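1-deoxy-D-xylulose 5-phosphate reductoisomerase (Moraxella catarrhalis, PDB 4ZQG) catalyses the reductive isomerisation of 1-deoxy-D-xylulose 5-phosphate to 2-C-methyl-D-erythritol 4-phosphate in the MEP pathway of isoprenoid synthesis, and is inhibited by fosmidomycin. Local coordinates at residues Arg34-Thr39 with Ile92-Val98; Tyr66-Ser70 with Ile81-Gly85; Leu115-Gly121 with Thr142-Ala148; Ala159-Pro165 with His261-Tyr266. Residue numbers count along the deposited sequence, not the author numbering.

Contacts 1, 2 and 3 belong to the N-terminal dinucleotide-binding domain and its seven-stranded parallel sheet, whereas contact 4 lies in the domain that carries the magnesium site. Contact 2 is nested in the chain loop closed by contact 1, and the two touch where Ile92 CD1 meets Leu83 CD1 at 4.0 Å. Contact 1 also abuts contact 3, with Ala93 CB 4.0 Å from Ala116 CB; the centres of contacts 1 and 3 are about 15 Å apart. The side chain of Thr39 in contact 1 is about 6 Å from the bound NAD. Contact 4 has its centre about 42 Å from that of contact 2. The side chain of His261 in contact 4 is about 7 Å from the bound fosmidomycin.

Contact 1 of 4, residues Arg34-Thr39 with Ile92-Val98; sequences RIHALT and IASDEAV
Residues 34-39 form a strand, locally kinked at His36, where psi is -32°, while residues 92-98 run from the last turn of a helix at Ile92-Ala93 into a type I beta turn from Asp95 to Val98, closed by Val98 N to Asp95 O at 3.0 Å. CA atoms lie nearest at His36-Val98 (6.6 Å) and Ala37-Ile92 (6.9 Å). Asp95 OD1 accepts from Ala97 N at 2.7 Å, an Asx turn that orients the carboxylate. Asp95 OD2 accepts a hydrogen bond from His36 NE2 at 3.0 Å and also forms a salt bridge with Lys58. The His36 side chain has chi1 t; Ala97 CB is 3.7 Å from CE1 and Val98 CG2 3.3 Å from CD2 of this His36 ring. This is the Rossmann-type arrangement in which a helix and the loop after it, leading to the next strand, pack on one face of the parallel sheet. Arg34, t at chi1 and chi2, sends weak hydrogen bonds from NH1 and NH2 to His36 ND1, both 3.4 Å. Further along, Ile92 (chi1 m, chi2 t) places CG2 3.7 Å from Ala37 CB and CD1 3.9 Å from Thr39 CG2, while Thr39 OG1 hydrogen-bonds to the backbone of Gly13.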
# COMPACT_ATOMS: atom_id res chain seq x y z
N ARG A 34 28.71 -8.97 -3.05
CA ARG A 34 29.93 -9.30 -3.77
C ARG A 34 29.55 -9.53 -5.24
O ARG A 34 28.68 -10.34 -5.50
CB ARG A 34 30.57 -10.59 -3.18
CG ARG A 34 31.72 -11.16 -4.00
CD ARG A 34 32.44 -12.36 -3.37
NE ARG A 34 31.81 -13.63 -3.70
CZ ARG A 34 31.89 -14.25 -4.88
NH1 ARG A 34 32.59 -13.73 -5.89
NH2 ARG A 34 31.25 -15.41 -5.05
N ILE A 35 30.20 -8.86 -6.18
CA ILE A 35 29.93 -9.12 -7.60
C ILE A 35 30.71 -10.32 -8.09
O ILE A 35 31.89 -10.29 -8.18
CB ILE A 35 30.33 -7.95 -8.49
CG1 ILE A 35 29.73 -6.63 -8.02
CG2 ILE A 35 29.93 -8.25 -9.92
CD1 ILE A 35 28.29 -6.66 -7.68
N HIS A 36 30.05 -11.40 -8.43
CA HIS A 36 30.72 -12.54 -8.96
C HIS A 36 30.77 -12.47 -10.47
O HIS A 36 31.72 -12.95 -11.05
CB HIS A 36 29.99 -13.78 -8.51
CG HIS A 36 30.54 -15.04 -9.06
ND1 HIS A 36 31.58 -15.71 -8.46
CD2 HIS A 36 30.19 -15.77 -10.14
CE1 HIS A 36 31.85 -16.80 -9.16
NE2 HIS A 36 31.00 -16.87 -10.17
N ALA A 37 29.76 -11.89 -11.13
CA ALA A 37 29.78 -11.83 -12.58
C ALA A 37 28.98 -10.69 -13.15
O ALA A 37 28.11 -10.21 -12.52
CB ALA A 37 29.28 -13.13 -13.17
N LEU A 38 29.35 -10.26 -14.35
CA LEU A 38 28.69 -9.15 -15.06
C LEU A 38 28.68 -9.53 -16.51
O LEU A 38 29.60 -10.17 -16.94
CB LEU A 38 29.50 -7.86 -14.92
CG LEU A 38 29.79 -7.37 -13.51
CD1 LEU A 38 30.78 -6.22 -13.57
CD2 LEU A 38 28.53 -6.87 -12.86
N THR A 39 27.65 -9.18 -17.27
CA THR A 39 27.59 -9.54 -18.66
C THR A 39 27.10 -8.40 -19.49
O THR A 39 26.31 -7.59 -19.02
CB THR A 39 26.62 -10.69 -18.94
OG1 THR A 39 25.27 -10.21 -19.14
CG2 THR A 39 26.71 -11.77 -17.85
N ILE A 92 27.14 -18.74 -15.91
CA ILE A 92 27.10 -17.75 -14.85
C ILE A 92 25.83 -17.91 -14.06
O ILE A 92 25.85 -17.85 -12.84
CB ILE A 92 27.15 -16.34 -15.43
CG1 ILE A 92 28.59 -15.96 -15.72
CG2 ILE A 92 26.56 -15.32 -14.46
CD1 ILE A 92 28.70 -14.92 -16.81
N ALA A 93 24.72 -18.11 -14.78
CA ALA A 93 23.42 -18.28 -14.13
C ALA A 93 23.31 -19.50 -13.24
O ALA A 93 22.51 -19.48 -12.31
CB ALA A 93 22.31 -18.30 -15.16
N SER A 94 24.10 -20.56 -13.50
CA SER A 94 24.04 -21.78 -12.68
C SER A 94 25.26 -22.01 -11.82
O SER A 94 25.41 -23.06 -11.19
CB SER A 94 23.80 -23.01 -13.56
OG SER A 94 24.74 -23.11 -14.58
N ASP A 95 26.11 -21.01 -11.77
CA ASP A 95 27.38 -21.12 -11.12
C ASP A 95 27.17 -21.42 -9.64
O ASP A 95 26.40 -20.74 -8.94
CB ASP A 95 28.15 -19.81 -11.37
CG ASP A 95 29.58 -19.84 -10.88
OD1 ASP A 95 29.78 -20.27 -9.73
OD2 ASP A 95 30.48 -19.38 -11.65
N GLU A 96 27.88 -22.45 -9.16
CA GLU A 96 27.75 -22.92 -7.78
C GLU A 96 28.06 -21.78 -6.81
O GLU A 96 27.54 -21.74 -5.73
CB GLU A 96 28.63 -24.15 -7.54
CG GLU A 96 28.68 -24.70 -6.12
N ALA A 97 28.88 -20.83 -7.23
CA ALA A 97 29.33 -19.74 -6.36
C ALA A 97 28.45 -18.50 -6.34
O ALA A 97 28.74 -17.57 -5.59
CB ALA A 97 30.75 -19.34 -6.74
N VAL A 98 27.42 -18.48 -7.19
CA VAL A 98 26.49 -17.36 -7.29
C VAL A 98 25.26 -17.58 -6.41
O VAL A 98 24.59 -18.60 -6.53
CB VAL A 98 25.99 -17.24 -8.74
CG1 VAL A 98 24.89 -16.22 -8.86
CG2 VAL A 98 27.09 -16.84 -9.65

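Contact 2 of 4, residues Tyr66-Ser70 with Ile81-Gly85; sequences YAQLS and IILSG
The strand 81-84 runs nearly antiparallel to the helical segment 66-70, at 168° between N-to-C directions and 8.9 Å between axes; CA atoms are nearest at Ser70-Ile82 (6.4 Å) and Tyr66-Ser84 (6.0 Å). After Ile81, Ile82 (chi1 m, chi2 p) points toward the helix and is the hub: its CG2 lies 3.5 Å from Tyr66 CD2, 3.9 Å from Leu69 CD1 and 3.8 Å from Ser70 OG. Ser70, chi1 m, turns OG back to donate to Tyr66 O at 2.8 Å. Leu83 directs its side chain away, yet its carbonyl O meets the edge of the Tyr66 ring, 3.7 Å from CD2. Ser84 faces the helix again, with CB 3.7 Å from Tyr66 CB, before Gly85 turns off at positive phi. No hydrogen bond links the two segments. The contact closes the second half of the beta-alpha-beta unit 58-61, 66-75, 81-84: Leu69 also rests on Ile59 of the adjoining strand, and Leu83 packs against Ile92 of helix 85-93 on the sheet's other face.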
# COMPACT_ATOMS: atom_id res chain seq x y z
N TYR A 66 34.46 -11.64 -28.03
CA TYR A 66 35.12 -12.41 -26.99
C TYR A 66 36.63 -12.20 -27.05
O TYR A 66 37.30 -11.92 -26.03
CB TYR A 66 34.68 -13.89 -27.09
CG TYR A 66 35.50 -14.82 -26.25
CD1 TYR A 66 36.56 -15.53 -26.81
CD2 TYR A 66 35.27 -14.94 -24.89
CE1 TYR A 66 37.34 -16.36 -26.04
CE2 TYR A 66 36.04 -15.79 -24.11
CZ TYR A 66 37.08 -16.48 -24.70
OH TYR A 66 37.88 -17.33 -23.97
N ALA A 67 37.17 -12.31 -28.27
CA ALA A 67 38.62 -12.17 -28.49
C ALA A 67 39.08 -10.79 -28.08
O ALA A 67 39.99 -10.65 -27.28
CB ALA A 67 38.99 -12.45 -29.94
N GLN A 68 38.41 -9.76 -28.59
CA GLN A 68 38.78 -8.38 -28.28
C GLN A 68 38.76 -8.13 -26.77
O GLN A 68 39.64 -7.49 -26.22
CB GLN A 68 37.85 -7.42 -29.00
CG GLN A 68 37.94 -5.96 -28.57
CD GLN A 68 36.68 -5.19 -28.97
OE1 GLN A 68 36.40 -4.11 -28.45
NE2 GLN A 68 35.87 -5.77 -29.85
N LEU A 69 37.77 -8.66 -26.09
CA LEU A 69 37.61 -8.36 -24.69
C LEU A 69 38.63 -9.12 -23.89
O LEU A 69 39.10 -8.59 -22.90
CB LEU A 69 36.17 -8.70 -24.24
CG LEU A 69 35.46 -8.09 -23.02
CD1 LEU A 69 35.14 -9.14 -21.98
CD2 LEU A 69 36.18 -6.92 -22.36
N SER A 70 38.96 -10.34 -24.32
CA SER A 70 39.98 -11.15 -23.65
C SER A 70 41.35 -10.49 -23.69
O SER A 70 42.07 -10.52 -22.69
CB SER A 70 40.09 -12.56 -24.24
OG SER A 70 38.85 -13.27 -24.14
N ILE A 81 37.84 -14.35 -15.47
CA ILE A 81 37.47 -15.30 -16.53
C ILE A 81 36.49 -14.69 -17.54
O ILE A 81 35.47 -14.11 -17.14
CB ILE A 81 36.83 -16.58 -15.96
CG1 ILE A 81 37.79 -17.33 -15.04
CG2 ILE A 81 36.34 -17.46 -17.11
CD1 ILE A 81 37.13 -18.09 -13.92
N ILE A 82 36.77 -14.84 -18.83
CA ILE A 82 35.90 -14.29 -19.85
C ILE A 82 35.15 -15.44 -20.47
O ILE A 82 35.73 -16.52 -20.62
CB ILE A 82 36.66 -13.57 -20.96
CG1 ILE A 82 37.48 -12.44 -20.36
CG2 ILE A 82 35.70 -12.99 -21.98
CD1 ILE A 82 38.81 -12.89 -19.79
N LEU A 83 33.88 -15.19 -20.81
CA LEU A 83 32.97 -16.17 -21.37
C LEU A 83 32.28 -15.54 -22.56
O LEU A 83 32.32 -14.33 -22.72
CB LEU A 83 31.96 -16.59 -20.32
CG LEU A 83 32.47 -17.19 -19.02
CD1 LEU A 83 31.31 -17.62 -18.14
CD2 LEU A 83 33.36 -18.40 -19.29
N SER A 84 31.63 -16.32 -23.40
CA SER A 84 30.85 -15.72 -24.48
C SER A 84 29.56 -16.44 -24.77
O SER A 84 29.39 -17.57 -24.39
CB SER A 84 31.67 -15.66 -25.76
OG SER A 84 31.88 -16.94 -26.29
N GLY A 85 28.67 -15.78 -25.49
CA GLY A 85 27.37 -16.35 -25.89
C GLY A 85 26.47 -16.95 -24.82
O GLY A 85 26.69 -16.81 -23.62

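Contact 3 of 4, residues Leu115-Gly121 with Thr142-Ala148; sequences LAAAGAG and TAKKHGA
Two helix ends run side by side, with axes 7.7 Å apart and 24° between their N-to-C directions; CA atoms are nearest at Ala118-Ala143 (4.5 Å) and Gly121-Ala148 (3.8 Å). Apolar packing centres on Ala118, whose CB lies 4.0 Å from Ala143 CB and 4.4 Å from Ala148 CB. Thr142, chi1 m, sets CG2 3.7 Å from Gly119 N, while its OG1 bonds back to Leu138 O. Polar backbone atoms make van der Waals contacts without cross-segment hydrogen bonds: Ala118 O lies 3.5 Å from His146 CB, and Gly119 O sits over one face of the His146 ring, 3.4 Å from CG. Glycines permit the close ends. Gly121 terminates its helix in a Schellman motif, and its CA meets His146 O at 3.6 Å, where a CB would clash; Gly147, also at positive phi, ends the second helix. Alanine and glycine thus line the interface of these two consecutive helices of the Rossmann-type domain. Ala117 and Ala118 rest on Ile124 of the intervening strand 123-126, and Ala116 touches helix 85-93.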
# COMPACT_ATOMS: atom_id res chain seq x y z
N LEU A 115 16.15 -19.52 -17.23
CA LEU A 115 15.86 -20.89 -16.90
C LEU A 115 16.97 -21.58 -16.16
O LEU A 115 16.73 -22.29 -15.18
CB LEU A 115 15.56 -21.71 -18.13
CG LEU A 115 14.22 -21.48 -18.78
CD1 LEU A 115 14.20 -22.17 -20.12
CD2 LEU A 115 13.10 -22.03 -17.93
N ALA A 116 18.18 -21.45 -16.68
CA ALA A 116 19.36 -22.01 -16.00
C ALA A 116 19.39 -21.59 -14.54
O ALA A 116 19.65 -22.39 -13.65
CB ALA A 116 20.65 -21.56 -16.70
N ALA A 117 19.13 -20.31 -14.29
CA ALA A 117 19.05 -19.80 -12.92
C ALA A 117 17.88 -20.48 -12.13
O ALA A 117 18.05 -20.91 -10.99
CB ALA A 117 18.92 -18.29 -12.94
N ALA A 118 16.71 -20.61 -12.73
CA ALA A 118 15.64 -21.32 -12.04
C ALA A 118 16.03 -22.78 -11.82
O ALA A 118 15.82 -23.33 -10.73
CB ALA A 118 14.33 -21.19 -12.78
N GLY A 119 16.67 -23.39 -12.82
CA GLY A 119 17.11 -24.78 -12.74
C GLY A 119 18.12 -25.04 -11.63
O GLY A 119 18.22 -26.16 -11.13
N ALA A 120 18.87 -24.00 -11.28
CA ALA A 120 19.98 -24.07 -10.33
C ALA A 120 19.53 -23.66 -8.96
O ALA A 120 20.31 -23.70 -8.00
CB ALA A 120 21.09 -23.15 -10.78
N GLY A 121 18.30 -23.20 -8.88
CA GLY A 121 17.69 -22.89 -7.62
C GLY A 121 18.19 -21.58 -7.09
O GLY A 121 18.47 -21.49 -5.92
N THR A 142 9.81 -24.82 -13.26
CA THR A 142 11.23 -25.14 -13.05
C THR A 142 11.76 -24.56 -11.74
O THR A 142 12.45 -25.24 -10.97
CB THR A 142 12.10 -24.66 -14.23
OG1 THR A 142 11.66 -25.29 -15.45
CG2 THR A 142 13.57 -24.99 -13.97
N ALA A 143 11.41 -23.30 -11.49
CA ALA A 143 11.73 -22.64 -10.20
C ALA A 143 11.17 -23.36 -8.99
O ALA A 143 11.91 -23.65 -8.03
CB ALA A 143 11.27 -21.19 -10.22
N LYS A 144 9.87 -23.69 -9.04
CA LYS A 144 9.23 -24.41 -7.93
C LYS A 144 9.90 -25.74 -7.66
O LYS A 144 10.23 -26.07 -6.52
CB LYS A 144 7.72 -24.56 -8.15
CG LYS A 144 6.95 -23.30 -7.78
CD LYS A 144 5.46 -23.51 -7.83
CE LYS A 144 4.73 -22.18 -7.75
NZ LYS A 144 5.06 -21.47 -6.48
N LYS A 145 10.14 -26.47 -8.74
CA LYS A 145 10.81 -27.76 -8.68
C LYS A 145 12.21 -27.67 -8.03
O LYS A 145 12.58 -28.53 -7.26
CB LYS A 145 10.87 -28.39 -10.09
CG LYS A 145 11.49 -29.79 -10.16
CD LYS A 145 11.24 -30.48 -11.49
CE LYS A 145 12.21 -31.65 -11.70
N HIS A 146 12.97 -26.62 -8.30
CA HIS A 146 14.34 -26.59 -7.79
C HIS A 146 14.64 -25.66 -6.62
O HIS A 146 15.77 -25.60 -6.14
CB HIS A 146 15.28 -26.33 -8.93
CG HIS A 146 15.44 -27.51 -9.82
ND1 HIS A 146 14.66 -27.70 -10.95
CD2 HIS A 146 16.25 -28.59 -9.73
CE1 HIS A 146 15.01 -28.83 -11.53
NE2 HIS A 146 15.97 -29.39 -10.81
N GLY A 147 13.63 -24.96 -6.13
CA GLY A 147 13.84 -24.11 -4.98
C GLY A 147 14.36 -22.74 -5.33
O GLY A 147 14.96 -22.07 -4.50
N ALA A 148 14.11 -22.30 -6.55
CA ALA A 148 14.44 -20.95 -6.93
C ALA A 148 13.32 -20.03 -6.44
O ALA A 148 12.17 -20.43 -6.43
CB ALA A 148 14.62 -20.84 -8.45

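Contact 4 of 4, residues Ala159-Pro165 with His261-Tyr266; sequences AIYQCLP and HSLVEY
Helix 159-162 and the turn after it lie along strand 261-266, with CA atoms nearest at Ala159-Ser262 (5.8 Å) and Ile160-Leu263 (6.0 Å). Alternate strand side chains, Ser262, Val264 and Tyr266, point toward the helical segment. Val264, chi1 t, places CG2 3.9 Å from both Ile160 CG2 and Cys163 CB, and CG1 4.2 Å from Leu164 CD2. Ile160 (chi1 m, chi2 t) also brings CG1 3.9 Å from Ser262 CB, while Ala159 CB meets His261 CB at 4.0 Å. Tyr266, chi1 m and chi2 -100°, reaches beyond the helix end: its OH donates to Cys163 O at 2.7 Å and lies 3.5 Å from Pro165 CD, both at the ring edge. Arg293 of the second subunit makes a cation-pi contact with this ring. His261, chi1 m, turns its imidazole aside, to Gln274. The whole is a helix packed on the mixed four-stranded sheet of the catalytic domain; helix 155-162 includes Glu156, a magnesium ligand, and begins just after Asp154, another.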
# COMPACT_ATOMS: atom_id res chain seq x y z
N ALA A 159 5.70 -3.39 -6.98
CA ALA A 159 4.60 -2.77 -6.20
C ALA A 159 3.59 -3.77 -5.70
O ALA A 159 3.39 -3.92 -4.51
CB ALA A 159 3.89 -1.73 -7.01
N ILE A 160 2.99 -4.50 -6.63
CA ILE A 160 2.06 -5.56 -6.27
C ILE A 160 2.67 -6.50 -5.25
O ILE A 160 2.04 -6.86 -4.26
CB ILE A 160 1.61 -6.34 -7.53
CG1 ILE A 160 0.65 -5.49 -8.35
CG2 ILE A 160 0.92 -7.63 -7.15
CD1 ILE A 160 0.48 -6.02 -9.74
N TYR A 161 3.90 -6.90 -5.47
CA TYR A 161 4.52 -7.84 -4.55
C TYR A 161 4.63 -7.26 -3.13
O TYR A 161 4.38 -7.94 -2.13
CB TYR A 161 5.91 -8.17 -5.10
CG TYR A 161 6.66 -9.20 -4.30
CD1 TYR A 161 6.58 -10.55 -4.62
CD2 TYR A 161 7.46 -8.83 -3.24
CE1 TYR A 161 7.30 -11.50 -3.92
CE2 TYR A 161 8.17 -9.76 -2.53
CZ TYR A 161 8.10 -11.10 -2.88
OH TYR A 161 8.78 -12.03 -2.14
N GLN A 162 5.04 -6.00 -3.04
CA GLN A 162 5.11 -5.30 -1.79
C GLN A 162 3.75 -5.17 -1.10
O GLN A 162 3.67 -5.10 0.12
CB GLN A 162 5.65 -3.89 -2.00
CG GLN A 162 7.15 -3.78 -2.27
CD GLN A 162 7.66 -2.39 -2.03
OE1 GLN A 162 7.52 -1.86 -0.94
NE2 GLN A 162 8.26 -1.81 -3.03
N CYS A 163 2.69 -5.15 -1.90
CA CYS A 163 1.35 -5.00 -1.40
C CYS A 163 0.59 -6.34 -1.14
O CYS A 163 -0.64 -6.33 -0.95
CB CYS A 163 0.59 -4.12 -2.38
SG CYS A 163 1.12 -2.39 -2.23
N LEU A 164 1.31 -7.46 -1.07
CA LEU A 164 0.72 -8.79 -0.93
C LEU A 164 1.13 -9.39 0.41
O LEU A 164 2.17 -9.06 0.96
CB LEU A 164 1.16 -9.68 -2.10
CG LEU A 164 0.38 -9.54 -3.41
CD1 LEU A 164 0.94 -10.35 -4.56
CD2 LEU A 164 -1.07 -9.99 -3.22
N PRO A 165 0.29 -10.24 0.99
CA PRO A 165 0.70 -10.70 2.31
C PRO A 165 1.93 -11.59 2.18
O PRO A 165 2.21 -12.08 1.09
CB PRO A 165 -0.51 -11.50 2.81
CG PRO A 165 -1.62 -11.24 1.88
CD PRO A 165 -1.08 -10.66 0.63
N HIS A 261 2.34 3.10 -8.58
CA HIS A 261 2.89 2.07 -9.44
C HIS A 261 2.09 0.80 -9.65
O HIS A 261 2.41 0.01 -10.51
CB HIS A 261 4.31 1.75 -8.99
CG HIS A 261 5.21 2.94 -9.05
ND1 HIS A 261 6.03 3.32 -8.01
CD2 HIS A 261 5.35 3.89 -10.00
CE1 HIS A 261 6.66 4.43 -8.34
NE2 HIS A 261 6.26 4.80 -9.55
N SER A 262 1.06 0.58 -8.86
CA SER A 262 0.07 -0.48 -9.07
C SER A 262 -0.65 -0.66 -7.76
O SER A 262 -0.23 -0.07 -6.76
CB SER A 262 0.68 -1.80 -9.57
OG SER A 262 0.72 -1.77 -10.98
N LEU A 263 -1.74 -1.43 -7.80
CA LEU A 263 -2.53 -1.68 -6.61
C LEU A 263 -2.99 -3.13 -6.50
O LEU A 263 -3.06 -3.86 -7.50
CB LEU A 263 -3.72 -0.72 -6.52
CG LEU A 263 -3.50 0.73 -6.96
CD1 LEU A 263 -3.78 0.89 -8.43
CD2 LEU A 263 -4.39 1.68 -6.20
N VAL A 264 -3.27 -3.53 -5.27
CA VAL A 264 -3.93 -4.76 -4.99
C VAL A 264 -5.22 -4.47 -4.26
O VAL A 264 -5.21 -3.94 -3.16
CB VAL A 264 -3.06 -5.63 -4.12
CG1 VAL A 264 -3.81 -6.88 -3.74
CG2 VAL A 264 -1.80 -5.99 -4.88
N GLU A 265 -6.33 -4.83 -4.89
CA GLU A 265 -7.67 -4.69 -4.34
C GLU A 265 -8.08 -5.91 -3.56
O GLU A 265 -8.05 -7.00 -4.09
CB GLU A 265 -8.65 -4.51 -5.48
CG GLU A 265 -10.08 -4.47 -5.03
CD GLU A 265 -11.04 -4.06 -6.10
OE1 GLU A 265 -10.67 -4.05 -7.31
OE2 GLU A 265 -12.19 -3.79 -5.71
N TYR A 266 -8.47 -5.70 -2.30
CA TYR A 266 -8.99 -6.72 -1.39
C TYR A 266 -10.53 -6.69 -1.24
O TYR A 266 -11.21 -5.72 -1.59
CB TYR A 266 -8.35 -6.56 -0.01
CG TYR A 266 -6.85 -6.85 0.01
CD1 TYR A 266 -6.37 -8.07 0.45
CD2 TYR A 266 -5.93 -5.91 -0.42
CE1 TYR A 266 -5.04 -8.35 0.49
CE2 TYR A 266 -4.59 -6.18 -0.40
CZ TYR A 266 -4.13 -7.40 0.04
OH TYR A 266 -2.77 -7.69 0.05